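Local coordinates for RIM-binding protein, isoform F (Drosophila melanogaster, PDB 6Q9M) that couples synaptic vesicle recruitment to release sites at the active zone, with a central fibronectin type III array, the part described here, at residues A[72-77]-A[93-98]; A[133-138]-A[159-164]. One frame throughout, in Å; residues are numbered along the deposited sequence.

Interaction 1. Residues A[72-77]-A[93-98]; sequences PHRISV and TMIIGR
The side chain of Arg74 runs obliquely across those of Thr93 and Ile95 on one face of the antiparallel hairpin formed by strands 73-81 and 93-96, the last two strands of a fibronectin type III sandwich. With CG anti to the backbone N (chi1 177°), the arginine starts out extended; the chain bends at chi3, and the guanidinium ends beside the neighbouring strand. NH1 donates to Thr93 OG1 at 3.2 Å, the acceptor lying in the guanidinium plane. Ile95 instead covers one face of the group: its CG1 sits over the plane toward the rim, and CD1 comes within 3.3 Å of NH2. Thr93 OG1, itself anti to the backbone N, passes the chain of bonds on by donating to Ile75 O (3.2 Å) from well above the carbonyl plane. The same oxygen takes Met94 N at 2.8 Å, close to the direction of its C=O bond, so two donors hold it.

The other face carries Ile75, Met94 and Ile96 and turns to the sandwich core, where strands 12-20 and 23-29 cover it. Here Ile75 CD1 meets Ile96 CD1 at 3.5 Å. His73 lies on this face too, its CB 4.0 Å from Ile96 CG1 and its ND1 hydrogen-bonded to Asp47 OD2.

Arg74 NH1 also hydrogen-bonds Pro124 O, and Thr93 N hydrogen-bonds Ser127 OG, tying the hairpin to the loop after strand 118-123, in the next domain, while Ile75, Met94 and Ile96 pack into the core; Thr93 OG1, both acceptor and donor, links the guanidinium to the backbone of strand 73-81.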
# COMPACT_ATOMS: atom_id res chain seq x y z
N PRO A 72 -21.82 4.28 4.42
CA PRO A 72 -21.04 3.20 3.81
C PRO A 72 -20.04 2.65 4.81
O PRO A 72 -19.66 3.31 5.77
CB PRO A 72 -20.34 3.89 2.64
CG PRO A 72 -20.13 5.30 3.16
CD PRO A 72 -21.32 5.61 4.03
N HIS A 73 -19.62 1.41 4.57
CA HIS A 73 -18.73 0.74 5.50
C HIS A 73 -17.79 -0.20 4.76
O HIS A 73 -18.13 -0.74 3.71
CB HIS A 73 -19.51 -0.06 6.55
CG HIS A 73 -20.33 0.79 7.47
ND1 HIS A 73 -19.77 1.53 8.48
CD2 HIS A 73 -21.66 1.03 7.50
CE1 HIS A 73 -20.73 2.19 9.11
NE2 HIS A 73 -21.88 1.90 8.54
N ARG A 74 -16.62 -0.43 5.36
CA ARG A 74 -15.70 -1.46 4.90
C ARG A 74 -15.66 -2.56 5.94
O ARG A 74 -15.33 -2.31 7.11
CB ARG A 74 -14.30 -0.91 4.67
CG ARG A 74 -13.33 -2.02 4.25
CD ARG A 74 -11.90 -1.53 4.06
NE ARG A 74 -11.78 -0.61 2.94
CZ ARG A 74 -11.73 -0.98 1.66
NH1 ARG A 74 -11.82 -2.25 1.32
NH2 ARG A 74 -11.61 -0.06 0.72
N ILE A 75 -16.01 -3.77 5.52
CA ILE A 75 -15.95 -4.94 6.39
C ILE A 75 -14.83 -5.84 5.93
O ILE A 75 -14.63 -6.04 4.72
CB ILE A 75 -17.30 -5.65 6.42
CG1 ILE A 75 -18.34 -4.61 6.88
CG2 ILE A 75 -17.22 -6.92 7.32
CD1 ILE A 75 -19.71 -5.13 7.13
N SER A 76 -14.11 -6.41 6.88
CA SER A 76 -12.96 -7.23 6.55
C SER A 76 -12.84 -8.33 7.59
O SER A 76 -13.30 -8.16 8.73
CB SER A 76 -11.70 -6.36 6.48
OG SER A 76 -11.28 -6.04 7.79
N VAL A 77 -12.24 -9.45 7.21
CA VAL A 77 -12.03 -10.58 8.11
C VAL A 77 -10.57 -11.01 8.07
O VAL A 77 -9.97 -11.13 6.99
CB VAL A 77 -12.95 -11.77 7.76
CG1 VAL A 77 -12.77 -12.91 8.78
CG2 VAL A 77 -14.43 -11.34 7.70
N THR A 93 -11.92 -8.42 2.17
CA THR A 93 -12.55 -7.14 2.46
C THR A 93 -13.62 -6.83 1.43
O THR A 93 -13.57 -7.28 0.29
CB THR A 93 -11.54 -6.00 2.50
OG1 THR A 93 -12.15 -4.88 3.14
CG2 THR A 93 -11.12 -5.60 1.07
N MET A 94 -14.62 -6.06 1.88
CA MET A 94 -15.68 -5.61 0.99
C MET A 94 -16.31 -4.34 1.57
O MET A 94 -16.32 -4.12 2.79
CB MET A 94 -16.75 -6.68 0.78
CG MET A 94 -17.56 -6.99 2.04
SD MET A 94 -18.98 -8.08 1.73
CE MET A 94 -19.67 -8.19 3.38
N ILE A 95 -16.84 -3.52 0.67
CA ILE A 95 -17.51 -2.29 1.05
C ILE A 95 -19.00 -2.44 0.80
O ILE A 95 -19.40 -2.98 -0.24
CB ILE A 95 -16.93 -1.10 0.28
CG1 ILE A 95 -15.44 -0.96 0.58
CG2 ILE A 95 -17.68 0.17 0.63
CD1 ILE A 95 -14.72 0.00 -0.34
N ILE A 96 -19.79 -1.98 1.76
CA ILE A 96 -21.25 -2.03 1.69
C ILE A 96 -21.78 -0.63 1.95
O ILE A 96 -21.09 0.24 2.49
CB ILE A 96 -21.83 -3.02 2.70
CG1 ILE A 96 -21.49 -2.53 4.12
CG2 ILE A 96 -21.25 -4.40 2.48
CD1 ILE A 96 -22.09 -3.38 5.20
N GLY A 97 -23.03 -0.40 1.54
CA GLY A 97 -23.72 0.85 1.78
C GLY A 97 -23.95 1.63 0.49
O GLY A 97 -23.44 1.29 -0.58
N ARG A 98 -24.73 2.70 0.63
CA ARG A 98 -24.96 3.70 -0.41
C ARG A 98 -25.26 3.03 -1.76
O ARG A 98 -26.35 2.47 -1.95
CB ARG A 98 -23.73 4.66 -0.41
CG ARG A 98 -23.18 5.40 -1.67
CD ARG A 98 -24.20 6.19 -2.49
NE ARG A 98 -23.90 6.09 -3.93
CZ ARG A 98 -24.39 6.91 -4.86
NH1 ARG A 98 -25.20 7.90 -4.52
NH2 ARG A 98 -24.06 6.73 -6.13

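Interaction 2. Residues A[133-138]-A[159-164]; sequences VCVNNV and TQYRVT
Asn136 reaches from the end of strand 131-135 to Tyr161 and Arg162 on strand 160-167, two neighbouring antiparallel strands of a fibronectin type III sheet. It is the first of the two central residues of a type I' turn, Val135 to Val138, that leads into strand 138-143. From CB, the chain places CG anti to the carbonyl carbon (chi1 -74°), and CG lies 3.9 Å from Tyr161 CD1. OD1 then accepts Arg162 N at 2.9 Å in an almost straight bond (177° at the hydrogen), taking the place of a main-chain acceptor where the strand gives way to the turn. ND2 ends 3.5 Å from Tyr161 CD1, the side chains crossing at about a right angle with amide and ring planes 31° apart.

Val135 CG1 approaches the same ring carbon obliquely at 3.7 Å. Beyond these neighbours the ring carries its OH to a hydrogen bond with Ala156 N, which with Leu155 against the ring is the tyrosine corner well known in this fold. With an alanine in place of Tyr161, Val135 CG1 and the Asn136 amide would probably lose the ring they rest against, and Ala156 N would be left without its hydroxyl partner.

Further along, Val133 CG1 and Val163 CG2 touch at 3.6 Å and face Trp122 and Ile120 of strand 118-123 across the sandwich. The guanidinium of Arg162 goes instead to strand 198-202, to a salt bridge with Asp200 and a cation-pi contact with Tyr198. The carbonyl oxygen of Arg162 accepts Asn136 N at 2.8 Å and also a hydrogen from a water, which in turn accepts Asn137 N at 2.9 Å.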
# COMPACT_ATOMS: atom_id res chain seq x y z
N VAL A 133 -3.53 -5.30 -13.36
CA VAL A 133 -2.48 -4.31 -13.16
C VAL A 133 -2.07 -3.76 -14.53
O VAL A 133 -1.84 -4.53 -15.48
CB VAL A 133 -1.28 -4.91 -12.42
CG1 VAL A 133 -0.24 -3.83 -12.14
CG2 VAL A 133 -1.75 -5.59 -11.13
N CYS A 134 -2.04 -2.44 -14.65
CA CYS A 134 -1.75 -1.75 -15.89
C CYS A 134 -0.61 -0.78 -15.66
O CYS A 134 -0.65 0.01 -14.71
CB CYS A 134 -2.99 -1.01 -16.41
SG CYS A 134 -4.30 -2.11 -17.01
N VAL A 135 0.42 -0.86 -16.50
CA VAL A 135 1.56 0.05 -16.44
C VAL A 135 1.52 0.88 -17.70
O VAL A 135 1.51 0.33 -18.81
CB VAL A 135 2.88 -0.72 -16.30
CG1 VAL A 135 4.01 0.23 -15.90
CG2 VAL A 135 2.74 -1.83 -15.27
N ASN A 136 1.45 2.21 -17.54
CA ASN A 136 1.44 3.11 -18.69
C ASN A 136 0.40 2.68 -19.73
O ASN A 136 0.64 2.70 -20.94
CB ASN A 136 2.83 3.22 -19.31
CG ASN A 136 3.79 4.05 -18.46
OD1 ASN A 136 3.44 4.50 -17.37
ND2 ASN A 136 5.00 4.25 -18.95
N ASN A 137 -0.76 2.25 -19.23
CA ASN A 137 -1.90 1.81 -20.03
C ASN A 137 -1.65 0.49 -20.74
O ASN A 137 -2.31 0.18 -21.75
CB ASN A 137 -2.32 2.88 -21.03
CG ASN A 137 -2.67 4.20 -20.36
OD1 ASN A 137 -3.21 4.21 -19.25
ND2 ASN A 137 -2.38 5.31 -21.02
N VAL A 138 -0.74 -0.33 -20.23
CA VAL A 138 -0.51 -1.67 -20.76
C VAL A 138 -0.90 -2.66 -19.67
O VAL A 138 -0.41 -2.55 -18.54
CB VAL A 138 0.95 -1.88 -21.19
CG1 VAL A 138 1.12 -3.24 -21.91
CG2 VAL A 138 1.37 -0.73 -22.11
N THR A 159 13.07 5.84 -15.07
CA THR A 159 11.93 6.06 -15.94
C THR A 159 10.66 6.18 -15.11
O THR A 159 10.50 5.49 -14.10
CB THR A 159 11.74 4.92 -16.96
OG1 THR A 159 12.95 4.70 -17.69
CG2 THR A 159 10.60 5.25 -17.93
N GLN A 160 9.77 7.05 -15.56
CA GLN A 160 8.53 7.32 -14.85
C GLN A 160 7.44 6.37 -15.31
O GLN A 160 7.27 6.14 -16.51
CB GLN A 160 8.07 8.75 -15.09
CG GLN A 160 8.61 9.71 -14.06
CD GLN A 160 9.07 10.99 -14.69
OE1 GLN A 160 8.99 11.15 -15.90
NE2 GLN A 160 9.56 11.90 -13.87
N TYR A 161 6.68 5.86 -14.35
CA TYR A 161 5.62 4.91 -14.63
C TYR A 161 4.37 5.31 -13.86
O TYR A 161 4.45 5.76 -12.71
CB TYR A 161 6.05 3.50 -14.26
CG TYR A 161 7.11 2.95 -15.19
CD1 TYR A 161 6.78 2.56 -16.49
CD2 TYR A 161 8.43 2.84 -14.77
CE1 TYR A 161 7.74 2.05 -17.33
CE2 TYR A 161 9.41 2.34 -15.63
CZ TYR A 161 9.05 1.95 -16.91
OH TYR A 161 10.00 1.43 -17.76
N ARG A 162 3.23 5.15 -14.52
CA ARG A 162 1.92 5.26 -13.89
C ARG A 162 1.26 3.90 -13.93
O ARG A 162 1.02 3.36 -15.02
CB ARG A 162 1.06 6.30 -14.60
CG ARG A 162 -0.37 6.34 -14.10
CD ARG A 162 -1.04 7.64 -14.53
NE ARG A 162 -0.57 8.77 -13.74
CZ ARG A 162 -1.00 10.02 -13.94
NH1 ARG A 162 -1.90 10.25 -14.89
NH2 ARG A 162 -0.54 11.03 -13.19
N VAL A 163 0.94 3.34 -12.77
CA VAL A 163 0.32 2.03 -12.71
C VAL A 163 -1.05 2.18 -12.08
O VAL A 163 -1.21 2.91 -11.10
CB VAL A 163 1.22 1.01 -11.97
CG1 VAL A 163 1.73 1.59 -10.71
CG2 VAL A 163 0.45 -0.30 -11.71
N THR A 164 -2.05 1.53 -12.69
CA THR A 164 -3.43 1.52 -12.23
C THR A 164 -3.85 0.08 -11.94
O THR A 164 -3.27 -0.88 -12.45
CB THR A 164 -4.37 2.11 -13.27
OG1 THR A 164 -4.46 1.20 -14.37
CG2 THR A 164 -3.84 3.43 -13.79
O HOH W 1 -1.55 2.52 -16.50

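Overall arrangement
The two interactions occupy consecutive fibronectin type III domains and follow one another along the chain. Their centres lie 28 Å apart and their nearest atoms about 15 Å, so they do not touch. Each domain has a four-stranded antiparallel sheet of the same strand order, and each contact uses the third strand, in sequence, of its own sheet: interaction 1 joins strand 73-81 to the edge strand 93-96, whereas interaction 2 joins the equivalent strand 160-167 to its other neighbour, 131-135. The loop that interaction 1 bonds follows strand 118-123, which packs beneath interaction 2, so the two domains meet at this loop. Neither contact borders a bound ligand; both join strands within a domain's sheet.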